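Catechol 2,3-dioxygenase (Pseudomonas sp. KL28, PDB 3HPY) probably catalyses the iron-dependent extradiol cleavage of catechols by molecular oxygen, as a homotetramer, and is captured here with 4-methylcatechol on the metal. Local coordinates at residues R15-Y26 with W259-E267; S195-I203 with F269-P277. All coordinates share one frame; numbering follows the deposited sequence.

Contact 1: R15-Y26 with W259-E267. With FE (Fe (III) ion), chain I; MCT (4-methylcatechol), chain J.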
loop_
_atom_site.group_PDB
_atom_site.type_symbol
_atom_site.label_atom_id
_atom_site.label_comp_id
_atom_site.label_asym_id
_atom_site.label_seq_id
_atom_site.Cartn_x
_atom_site.Cartn_y
_atom_site.Cartn_z
ATOM N N ARG C 15 -16.814 29.667 0.399
ATOM C CA ARG C 15 -16.430 30.918 -0.237
ATOM C C ARG C 15 -14.915 31.126 -0.243
ATOM O O ARG C 15 -14.245 30.883 0.751
ATOM C CB ARG C 15 -17.121 32.077 0.480
ATOM C CG ARG C 15 -17.228 31.904 1.992
ATOM C CD ARG C 15 -17.837 33.147 2.627
ATOM N NE ARG C 15 -17.657 33.199 4.076
ATOM C CZ ARG C 15 -18.447 32.597 4.959
ATOM N NH1 ARG C 15 -19.493 31.887 4.555
ATOM N NH2 ARG C 15 -18.184 32.705 6.255
ATOM N N VAL C 16 -14.382 31.560 -1.376
ATOM C CA VAL C 16 -12.951 31.806 -1.497
ATOM C C VAL C 16 -12.703 33.279 -1.827
ATOM O O VAL C 16 -13.545 33.937 -2.438
ATOM C CB VAL C 16 -12.317 30.932 -2.603
ATOM C CG1 VAL C 16 -12.288 29.472 -2.170
ATOM C CG2 VAL C 16 -13.099 31.081 -3.886
ATOM N N LEU C 17 -11.550 33.789 -1.410
ATOM C CA LEU C 17 -11.181 35.182 -1.654
ATOM C C LEU C 17 -10.941 35.447 -3.144
ATOM O O LEU C 17 -11.301 36.509 -3.657
ATOM C CB LEU C 17 -9.918 35.528 -0.867
ATOM C CG LEU C 17 -9.885 35.111 0.609
ATOM C CD1 LEU C 17 -8.496 35.350 1.186
ATOM C CD2 LEU C 17 -10.932 35.887 1.386
ATOM N N ASN C 18 -10.314 34.492 -3.830
ATOM C CA ASN C 18 -10.038 34.626 -5.257
ATOM C C ASN C 18 -10.621 33.435 -6.002
ATOM O O ASN C 18 -10.087 32.325 -5.953
ATOM C CB ASN C 18 -8.530 34.704 -5.517
ATOM C CG ASN C 18 -8.203 35.063 -6.961
ATOM O OD1 ASN C 18 -8.661 34.415 -7.906
ATOM N ND2 ASN C 18 -7.399 36.102 -7.135
ATOM N N LEU C 19 -11.720 33.679 -6.700
ATOM C CA LEU C 19 -12.401 32.634 -7.449
ATOM C C LEU C 19 -11.478 31.939 -8.443
ATOM O O LEU C 19 -11.411 30.709 -8.476
ATOM C CB LEU C 19 -13.600 33.228 -8.188
ATOM C CG LEU C 19 -14.927 32.483 -8.054
ATOM C CD1 LEU C 19 -15.987 33.194 -8.882
ATOM C CD2 LEU C 19 -14.770 31.053 -8.511
ATOM N N GLU C 20 -10.769 32.722 -9.251
ATOM C CA GLU C 20 -9.864 32.160 -10.249
ATOM C C GLU C 20 -8.871 31.168 -9.687
ATOM O O GLU C 20 -8.728 30.067 -10.213
ATOM C CB GLU C 20 -9.096 33.263 -10.978
ATOM C CG GLU C 20 -9.804 33.759 -12.215
ATOM C CD GLU C 20 -11.174 34.320 -11.906
ATOM O OE1 GLU C 20 -12.080 34.165 -12.754
ATOM O OE2 GLU C 20 -11.341 34.925 -10.820
ATOM N N GLU C 21 -8.170 31.541 -8.626
ATOM C CA GLU C 21 -7.212 30.598 -8.102
ATOM C C GLU C 21 -7.911 29.478 -7.330
ATOM O O GLU C 21 -7.335 28.412 -7.117
ATOM C CB GLU C 21 -6.098 31.319 -7.306
ATOM C CG GLU C 21 -6.453 32.018 -6.015
ATOM C CD GLU C 21 -5.284 32.860 -5.478
ATOM O OE1 GLU C 21 -4.125 32.394 -5.518
ATOM O OE2 GLU C 21 -5.528 33.989 -5.003
ATOM N N GLY C 22 -9.169 29.707 -6.954
ATOM C CA GLY C 22 -9.933 28.679 -6.271
ATOM C C GLY C 22 -10.336 27.641 -7.310
ATOM O O GLY C 22 -10.344 26.441 -7.037
ATOM N N ILE C 23 -10.667 28.106 -8.514
ATOM C CA ILE C 23 -11.056 27.218 -9.611
ATOM C C ILE C 23 -9.883 26.306 -9.970
ATOM O O ILE C 23 -10.021 25.082 -10.021
ATOM C CB ILE C 23 -11.463 28.023 -10.876
ATOM C CG1 ILE C 23 -12.749 28.814 -10.605
ATOM C CG2 ILE C 23 -11.671 27.085 -12.062
ATOM C CD1 ILE C 23 -13.265 29.588 -11.817
ATOM N N HIS C 24 -8.733 26.925 -10.219
ATOM C CA HIS C 24 -7.505 26.216 -10.565
ATOM C C HIS C 24 -7.129 25.202 -9.497
ATOM O O HIS C 24 -6.841 24.041 -9.798
ATOM C CB HIS C 24 -6.356 27.215 -10.722
ATOM C CG HIS C 24 -5.004 26.575 -10.778
ATOM N ND1 HIS C 24 -4.521 25.948 -11.907
ATOM C CD2 HIS C 24 -4.047 26.430 -9.828
ATOM C CE1 HIS C 24 -3.326 25.447 -11.652
ATOM N NE2 HIS C 24 -3.015 25.725 -10.397
ATOM N N PHE C 25 -7.129 25.649 -8.245
ATOM C CA PHE C 25 -6.762 24.773 -7.148
ATOM C C PHE C 25 -7.647 23.531 -7.025
ATOM O O PHE C 25 -7.160 22.404 -7.105
ATOM C CB PHE C 25 -6.761 25.546 -5.825
ATOM C CG PHE C 25 -6.498 24.682 -4.625
ATOM C CD1 PHE C 25 -7.551 24.138 -3.902
ATOM C CD2 PHE C 25 -5.194 24.382 -4.241
ATOM C CE1 PHE C 25 -7.317 23.308 -2.815
ATOM C CE2 PHE C 25 -4.947 23.548 -3.152
ATOM C CZ PHE C 25 -6.007 23.011 -2.440
ATOM N N TYR C 26 -8.945 23.738 -6.838
ATOM C CA TYR C 26 -9.866 22.622 -6.684
ATOM C C TYR C 26 -10.017 21.744 -7.915
ATOM O O TYR C 26 -10.491 20.618 -7.815
ATOM C CB TYR C 26 -11.242 23.131 -6.242
ATOM C CG TYR C 26 -11.298 23.495 -4.776
ATOM C CD1 TYR C 26 -11.183 22.510 -3.790
ATOM C CD2 TYR C 26 -11.431 24.820 -4.369
ATOM C CE1 TYR C 26 -11.198 22.837 -2.434
ATOM C CE2 TYR C 26 -11.449 25.162 -3.010
ATOM C CZ TYR C 26 -11.332 24.162 -2.052
ATOM O OH TYR C 26 -11.365 24.477 -0.710
ATOM N N TRP C 259 -4.379 23.564 3.480
ATOM C CA TRP C 259 -5.194 24.758 3.331
ATOM C C TRP C 259 -5.388 25.116 1.886
ATOM O O TRP C 259 -4.497 24.918 1.061
ATOM C CB TRP C 259 -4.547 25.947 4.046
ATOM C CG TRP C 259 -4.839 25.967 5.486
ATOM C CD1 TRP C 259 -6.047 26.217 6.073
ATOM C CD2 TRP C 259 -3.925 25.671 6.543
ATOM N NE1 TRP C 259 -5.940 26.091 7.438
ATOM C CE2 TRP C 259 -4.648 25.755 7.752
ATOM C CE3 TRP C 259 -2.563 25.342 6.586
ATOM C CZ2 TRP C 259 -4.056 25.518 8.993
ATOM C CZ3 TRP C 259 -1.972 25.111 7.820
ATOM C CH2 TRP C 259 -2.718 25.200 9.009
ATOM N N ASP C 260 -6.558 25.635 1.549
ATOM C CA ASP C 260 -6.713 26.025 0.176
ATOM C C ASP C 260 -6.242 27.488 0.085
ATOM O O ASP C 260 -6.049 28.157 1.103
ATOM C CB ASP C 260 -8.148 25.742 -0.311
ATOM C CG ASP C 260 -9.131 26.847 -0.009
ATOM O OD1 ASP C 260 -8.881 27.678 0.893
ATOM O OD2 ASP C 260 -10.184 26.861 -0.690
ATOM N N PRO C 261 -5.986 27.976 -1.134
ATOM C CA PRO C 261 -5.512 29.338 -1.428
ATOM C C PRO C 261 -6.140 30.493 -0.639
ATOM O O PRO C 261 -5.523 31.548 -0.490
ATOM C CB PRO C 261 -5.749 29.469 -2.930
ATOM C CG PRO C 261 -5.592 28.062 -3.416
ATOM C CD PRO C 261 -6.318 27.257 -2.375
ATOM N N SER C 262 -7.359 30.299 -0.145
ATOM C CA SER C 262 -8.042 31.336 0.627
ATOM C C SER C 262 -7.972 31.046 2.123
ATOM O O SER C 262 -8.451 31.830 2.931
ATOM C CB SER C 262 -9.517 31.434 0.220
ATOM O OG SER C 262 -9.665 31.645 -1.169
ATOM N N GLY C 263 -7.385 29.916 2.498
ATOM C CA GLY C 263 -7.300 29.588 3.909
ATOM C C GLY C 263 -8.350 28.597 4.396
ATOM O O GLY C 263 -8.445 28.314 5.589
ATOM N N ASN C 264 -9.152 28.071 3.480
ATOM C CA ASN C 264 -10.151 27.080 3.848
ATOM C C ASN C 264 -9.428 25.742 3.995
ATOM O O ASN C 264 -8.866 25.223 3.026
ATOM C CB ASN C 264 -11.208 26.950 2.754
ATOM C CG ASN C 264 -12.019 28.212 2.569
ATOM O OD1 ASN C 264 -12.209 28.681 1.442
ATOM N ND2 ASN C 264 -12.518 28.765 3.670
ATOM N N ARG C 265 -9.440 25.185 5.200
ATOM C CA ARG C 265 -8.801 23.901 5.444
ATOM C C ARG C 265 -9.645 22.774 4.849
ATOM O O ARG C 265 -10.877 22.780 4.947
ATOM C CB ARG C 265 -8.646 23.652 6.946
ATOM C CG ARG C 265 -7.999 22.309 7.274
ATOM C CD ARG C 265 -8.061 21.951 8.760
ATOM N NE ARG C 265 -7.193 22.770 9.605
ATOM C CZ ARG C 265 -7.640 23.645 10.500
ATOM N NH1 ARG C 265 -8.944 23.817 10.661
ATOM N NH2 ARG C 265 -6.788 24.335 11.247
ATOM N N PHE C 266 -8.983 21.811 4.221
ATOM C CA PHE C 266 -9.679 20.660 3.675
ATOM C C PHE C 266 -8.908 19.431 4.147
ATOM O O PHE C 266 -7.811 19.551 4.708
ATOM C CB PHE C 266 -9.738 20.721 2.145
ATOM C CG PHE C 266 -8.407 20.559 1.468
ATOM C CD1 PHE C 266 -7.968 19.302 1.055
ATOM C CD2 PHE C 266 -7.595 21.660 1.227
ATOM C CE1 PHE C 266 -6.747 19.148 0.414
ATOM C CE2 PHE C 266 -6.374 21.511 0.586
ATOM C CZ PHE C 266 -5.950 20.255 0.178
ATOM N N GLU C 267 -9.487 18.254 3.944
ATOM C CA GLU C 267 -8.829 17.018 4.356
ATOM C C GLU C 267 -8.976 15.931 3.298
ATOM O O GLU C 267 -10.003 15.858 2.603
ATOM C CB GLU C 267 -9.433 16.532 5.677
ATOM C CG GLU C 267 -9.014 15.141 6.124
ATOM C CD GLU C 267 -9.882 14.624 7.266
ATOM O OE1 GLU C 267 -11.120 14.708 7.143
ATOM O OE2 GLU C 267 -9.341 14.129 8.275
HETATM FE FE FE I . -12.222 15.057 8.957
HETATM C C1 MCT J . -10.785 13.822 13.632
HETATM C C2 MCT J . -10.964 14.900 12.749
HETATM C C3 MCT J . -11.407 14.644 11.431
HETATM O O3 MCT J . -11.574 15.666 10.587
HETATM C C4 MCT J . -11.680 13.318 10.996
HETATM O O4 MCT J . -12.107 13.096 9.721
HETATM C C5 MCT J . -11.500 12.229 11.892
HETATM C C6 MCT J . -11.053 12.495 13.212
HETATM C C MCT J . -10.309 14.080 15.027
HETATM O O HOH W 1 -9.004 31.252 -3.814
#
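Pro261 lies on one face of the Phe25 ring, its CD 3.6 Å from the ring centroid, a CH-pi contact over the face; Asp260 CA comes over the same face nearer the rim. Phe25 holds CG anti to its backbone N (chi1 175°), which swings the ring off the helix onto the proline and brings CZ to 3.4 Å from Phe266 CE2, an atom met at the ring's edge. The two phenyl planes stand 64° apart. Ser262 meets the loop that leads into the helix: its OG accepts a bent bond from Leu17 N (2.9 Å) and shares a water with Asn18 O, while its CB packs on Leu17 CG. Asn18 caps the helix by accepting from Glu21 N. To one side of these, Tyr26 OH donates to Asp260 OD2 (2.7 Å), tilted well above the carboxylate plane. The other oxygen, Asp260 OD1, accepts from Ser262 N and Asn264 N on opposite faces, the former closing an Asx turn, so both oxygens are engaged and the carboxylate is held in place. The type I turn 260-263, leading into strand 265-270 with its iron ligand Glu267, thus packs along helix 19-29 and against the end of strand 9-16; Tyr26 OH is also hydrogen-bonded to Tyr56 OH, and its ring packs on Ile58, both of strand 56-60.

Contact 2: S195-I203 with F269-P277; sequences SCSHKVHDI and FMGGYHPYP. With MCT (4-methylcatechol), chain J.
Val200 and Tyr273 make a CH-pi contact of nearly perfect alignment: CG1 of the valine stands 3.8 Å from the centroid of the tyrosine ring, 1° off its normal, so that the ring's six carbons are almost equally far from the methyl. A second contact of this kind joins His198 CB to the Tyr276 ring, 3.9 Å from the centroid and over the face. With His198 CG between its backbone N and carbonyl carbon (chi1 60°), the imidazole runs alongside the phenol in the same direction, planes 22° apart, but the rings are slid so far that they barely overlap. Apolar packing is completed by Pro275, whose CG lies 3.8 Å from Val200 CA.

No conventional hydrogen bond joins the two segments directly: His198 CA makes a CA-H...O contact with Pro275 O (2.9 Å), and two waters bridge them. One donates to His198 O and also binds His274 ND1; the other accepts from Val200 N and donates to Tyr273 O. Tyr273 N is buried without a partner.

Within 195-203 the turns are held by side chains: Ser195 OG and Ser197 OG each accept from the backbone N two residues on, making successive ST turns. Asp202 OD2 takes Ser197 OG on its syn lone pair and Cys196 N on the anti side, while OD1 forms a salt bridge with Lys199 NZ, which also reaches Asp153 O.

His198 stacks on His198 of a second subunit, so the loop also takes part in a subunit interface. Asp202 and Ile203 form a classic beta bulge opposite Leu194. The segments pack beside the catechol pocket; His201 alone reaches it, presenting NE2 edge-on to O4 of 4-methylcatechol (weak, 3.2 Å) near the iron, in the glyoxalase-type metal site of the extradiol dioxygenase family.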
loop_
_atom_site.group_PDB
_atom_site.type_symbol
_atom_site.label_atom_id
_atom_site.label_comp_id
_atom_site.label_asym_id
_atom_site.label_seq_id
_atom_site.Cartn_x
_atom_site.Cartn_y
_atom_site.Cartn_z
ATOM N N SER C 195 -22.876 9.637 12.458
ATOM C CA SER C 195 -23.072 8.878 11.225
ATOM C C SER C 195 -24.565 8.713 10.952
ATOM O O SER C 195 -25.364 8.633 11.877
ATOM C CB SER C 195 -22.414 7.491 11.337
ATOM O OG SER C 195 -22.683 6.662 10.205
ATOM N N CYS C 196 -24.936 8.692 9.677
ATOM C CA CYS C 196 -26.324 8.476 9.275
ATOM C C CYS C 196 -26.273 7.301 8.311
ATOM O O CYS C 196 -27.111 7.171 7.417
ATOM C CB CYS C 196 -26.887 9.715 8.566
ATOM S SG CYS C 196 -25.994 10.247 7.079
ATOM N N SER C 197 -25.276 6.444 8.519
ATOM C CA SER C 197 -25.018 5.298 7.649
ATOM C C SER C 197 -24.096 4.331 8.403
ATOM O O SER C 197 -24.177 4.245 9.626
ATOM C CB SER C 197 -24.310 5.807 6.392
ATOM O OG SER C 197 -23.060 6.402 6.739
ATOM N N HIS C 198 -23.249 3.579 7.697
ATOM C CA HIS C 198 -22.306 2.716 8.410
ATOM C C HIS C 198 -20.862 3.214 8.252
ATOM O O HIS C 198 -19.894 2.462 8.410
ATOM C CB HIS C 198 -22.431 1.220 8.029
ATOM C CG HIS C 198 -22.187 0.917 6.585
ATOM N ND1 HIS C 198 -23.210 0.664 5.696
ATOM C CD2 HIS C 198 -21.040 0.825 5.871
ATOM C CE1 HIS C 198 -22.707 0.432 4.498
ATOM N NE2 HIS C 198 -21.391 0.526 4.575
ATOM N N LYS C 199 -20.730 4.504 7.952
ATOM C CA LYS C 199 -19.418 5.140 7.835
ATOM C C LYS C 199 -19.067 5.615 9.254
ATOM O O LYS C 199 -19.961 5.817 10.079
ATOM C CB LYS C 199 -19.476 6.356 6.895
ATOM C CG LYS C 199 -19.719 6.044 5.427
ATOM C CD LYS C 199 -20.119 7.284 4.630
ATOM C CE LYS C 199 -19.075 8.386 4.722
ATOM N NZ LYS C 199 -19.540 9.664 4.135
ATOM N N VAL C 200 -17.778 5.785 9.543
ATOM C CA VAL C 200 -17.345 6.253 10.863
ATOM C C VAL C 200 -18.015 7.583 11.211
ATOM O O VAL C 200 -18.269 7.866 12.379
ATOM C CB VAL C 200 -15.811 6.408 10.938
ATOM C CG1 VAL C 200 -15.184 5.105 11.381
ATOM C CG2 VAL C 200 -15.258 6.827 9.583
ATOM N N HIS C 201 -18.283 8.401 10.198
ATOM C CA HIS C 201 -19.000 9.663 10.390
ATOM C C HIS C 201 -19.280 10.410 9.094
ATOM O O HIS C 201 -18.481 10.397 8.149
ATOM C CB HIS C 201 -18.260 10.588 11.354
ATOM C CG HIS C 201 -16.976 11.124 10.810
ATOM N ND1 HIS C 201 -16.083 10.338 10.115
ATOM C CD2 HIS C 201 -16.410 12.351 10.900
ATOM C CE1 HIS C 201 -15.020 11.057 9.801
ATOM N NE2 HIS C 201 -15.192 12.282 10.267
ATOM N N ASP C 202 -20.434 11.059 9.054
ATOM C CA ASP C 202 -20.817 11.841 7.895
ATOM C C ASP C 202 -20.612 13.313 8.228
ATOM O O ASP C 202 -20.537 14.161 7.338
ATOM C CB ASP C 202 -22.273 11.548 7.536
ATOM C CG ASP C 202 -22.444 10.161 6.933
ATOM O OD1 ASP C 202 -22.198 10.002 5.718
ATOM O OD2 ASP C 202 -22.795 9.230 7.691
ATOM N N ILE C 203 -20.498 13.602 9.522
ATOM C CA ILE C 203 -20.296 14.965 9.986
ATOM C C ILE C 203 -19.847 14.964 11.446
ATOM O O ILE C 203 -20.172 14.040 12.206
ATOM C CB ILE C 203 -21.602 15.797 9.832
ATOM C CG1 ILE C 203 -21.310 17.287 10.035
ATOM C CG2 ILE C 203 -22.648 15.312 10.828
ATOM C CD1 ILE C 203 -22.457 18.201 9.588
ATOM N N PHE C 269 -8.610 11.914 3.375
ATOM C CA PHE C 269 -8.346 10.763 4.232
ATOM C C PHE C 269 -8.967 9.479 3.693
ATOM O O PHE C 269 -9.673 9.491 2.682
ATOM C CB PHE C 269 -8.861 11.017 5.652
ATOM C CG PHE C 269 -10.261 10.542 5.884
ATOM C CD1 PHE C 269 -11.327 11.156 5.248
ATOM C CD2 PHE C 269 -10.509 9.443 6.706
ATOM C CE1 PHE C 269 -12.624 10.683 5.422
ATOM C CE2 PHE C 269 -11.804 8.963 6.885
ATOM C CZ PHE C 269 -12.862 9.584 6.241
ATOM N N MET C 270 -8.667 8.372 4.372
ATOM C CA MET C 270 -9.209 7.065 4.027
ATOM C C MET C 270 -9.109 6.125 5.237
ATOM O O MET C 270 -8.345 6.373 6.174
ATOM C CB MET C 270 -8.499 6.483 2.785
ATOM C CG MET C 270 -7.067 6.031 2.952
ATOM S SD MET C 270 -6.947 4.468 3.846
ATOM C CE MET C 270 -7.893 3.387 2.776
ATOM N N GLY C 271 -9.916 5.067 5.234
ATOM C CA GLY C 271 -9.893 4.126 6.342
ATOM C C GLY C 271 -10.955 4.343 7.410
ATOM O O GLY C 271 -11.872 5.148 7.250
ATOM N N GLY C 272 -10.817 3.615 8.511
ATOM C CA GLY C 272 -11.772 3.723 9.593
ATOM C C GLY C 272 -12.531 2.424 9.662
ATOM O O GLY C 272 -12.474 1.628 8.726
ATOM N N TYR C 273 -13.234 2.197 10.765
ATOM C CA TYR C 273 -13.990 0.966 10.916
ATOM C C TYR C 273 -15.379 1.089 10.319
ATOM O O TYR C 273 -15.664 2.037 9.591
ATOM C CB TYR C 273 -14.047 0.550 12.388
ATOM C CG TYR C 273 -14.413 1.648 13.354
ATOM C CD1 TYR C 273 -15.743 1.858 13.736
ATOM C CD2 TYR C 273 -13.433 2.490 13.884
ATOM C CE1 TYR C 273 -16.087 2.879 14.618
ATOM C CE2 TYR C 273 -13.765 3.514 14.769
ATOM C CZ TYR C 273 -15.095 3.702 15.130
ATOM O OH TYR C 273 -15.442 4.719 15.995
ATOM N N HIS C 274 -16.250 0.141 10.648
ATOM C CA HIS C 274 -17.579 0.130 10.066
ATOM C C HIS C 274 -18.687 0.047 11.087
ATOM O O HIS C 274 -19.248 -1.018 11.323
ATOM C CB HIS C 274 -17.666 -1.043 9.093
ATOM C CG HIS C 274 -16.577 -1.039 8.071
ATOM N ND1 HIS C 274 -16.533 -0.128 7.038
ATOM C CD2 HIS C 274 -15.449 -1.782 7.965
ATOM C CE1 HIS C 274 -15.426 -0.310 6.341
ATOM N NE2 HIS C 274 -14.750 -1.305 6.884
ATOM N N PRO C 275 -19.026 1.182 11.703
ATOM C CA PRO C 275 -20.091 1.160 12.702
ATOM C C PRO C 275 -21.491 1.061 12.120
ATOM O O PRO C 275 -21.747 1.467 10.986
ATOM C CB PRO C 275 -19.867 2.458 13.466
ATOM C CG PRO C 275 -19.356 3.380 12.406
ATOM C CD PRO C 275 -18.384 2.510 11.635
ATOM N N TYR C 276 -22.393 0.497 12.912
ATOM C CA TYR C 276 -23.785 0.355 12.524
ATOM C C TYR C 276 -24.600 1.023 13.645
ATOM O O TYR C 276 -24.093 1.237 14.746
ATOM C CB TYR C 276 -24.129 -1.135 12.353
ATOM C CG TYR C 276 -23.645 -1.731 11.028
ATOM C CD1 TYR C 276 -24.464 -1.710 9.896
ATOM C CD2 TYR C 276 -22.335 -2.234 10.882
ATOM C CE1 TYR C 276 -24.001 -2.158 8.647
ATOM C CE2 TYR C 276 -21.859 -2.694 9.628
ATOM C CZ TYR C 276 -22.705 -2.641 8.514
ATOM O OH TYR C 276 -22.274 -3.016 7.254
ATOM N N PRO C 277 -25.866 1.378 13.370
ATOM C CA PRO C 277 -26.747 2.031 14.349
ATOM C C PRO C 277 -26.905 1.296 15.691
ATOM O O PRO C 277 -27.298 1.893 16.692
ATOM C CB PRO C 277 -28.081 2.141 13.598
ATOM C CG PRO C 277 -27.678 2.189 12.160
ATOM C CD PRO C 277 -26.544 1.206 12.072
HETATM C C1 MCT J . -10.785 13.822 13.632
HETATM C C2 MCT J . -10.964 14.900 12.749
HETATM C C3 MCT J . -11.407 14.644 11.431
HETATM O O3 MCT J . -11.574 15.666 10.587
HETATM C C4 MCT J . -11.680 13.318 10.996
HETATM O O4 MCT J . -12.107 13.096 9.721
HETATM C C5 MCT J . -11.500 12.229 11.892
HETATM C C6 MCT J . -11.053 12.495 13.212
HETATM C C MCT J . -10.309 14.080 15.027
HETATM O O HOH W 2 -18.158 1.793 6.204
HETATM O O HOH W 3 -16.299 4.092 7.460
#

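Contacts 1 and 2 share strand 265-270: residues 259-267 lead into it and supply Glu267, and 269-277 carry on from its far end. Their centres are 27 Å apart, on opposite sides of the chain's centre; both touch 4-methylcatechol, but only contact 1 supplies an iron ligand. Along the chain the order is 15-26, 195-203, 259-267, 269-277, so the segments of the two contacts alternate. Contact 1 joins the N-terminal VOC region to the later glyoxalase-like region across the two sheets, whereas both segments of contact 2 adjoin strands of the ten-strand sheet and extend to a second subunit. One strand therefore connects packing between the two repeated modules with the catechol pocket.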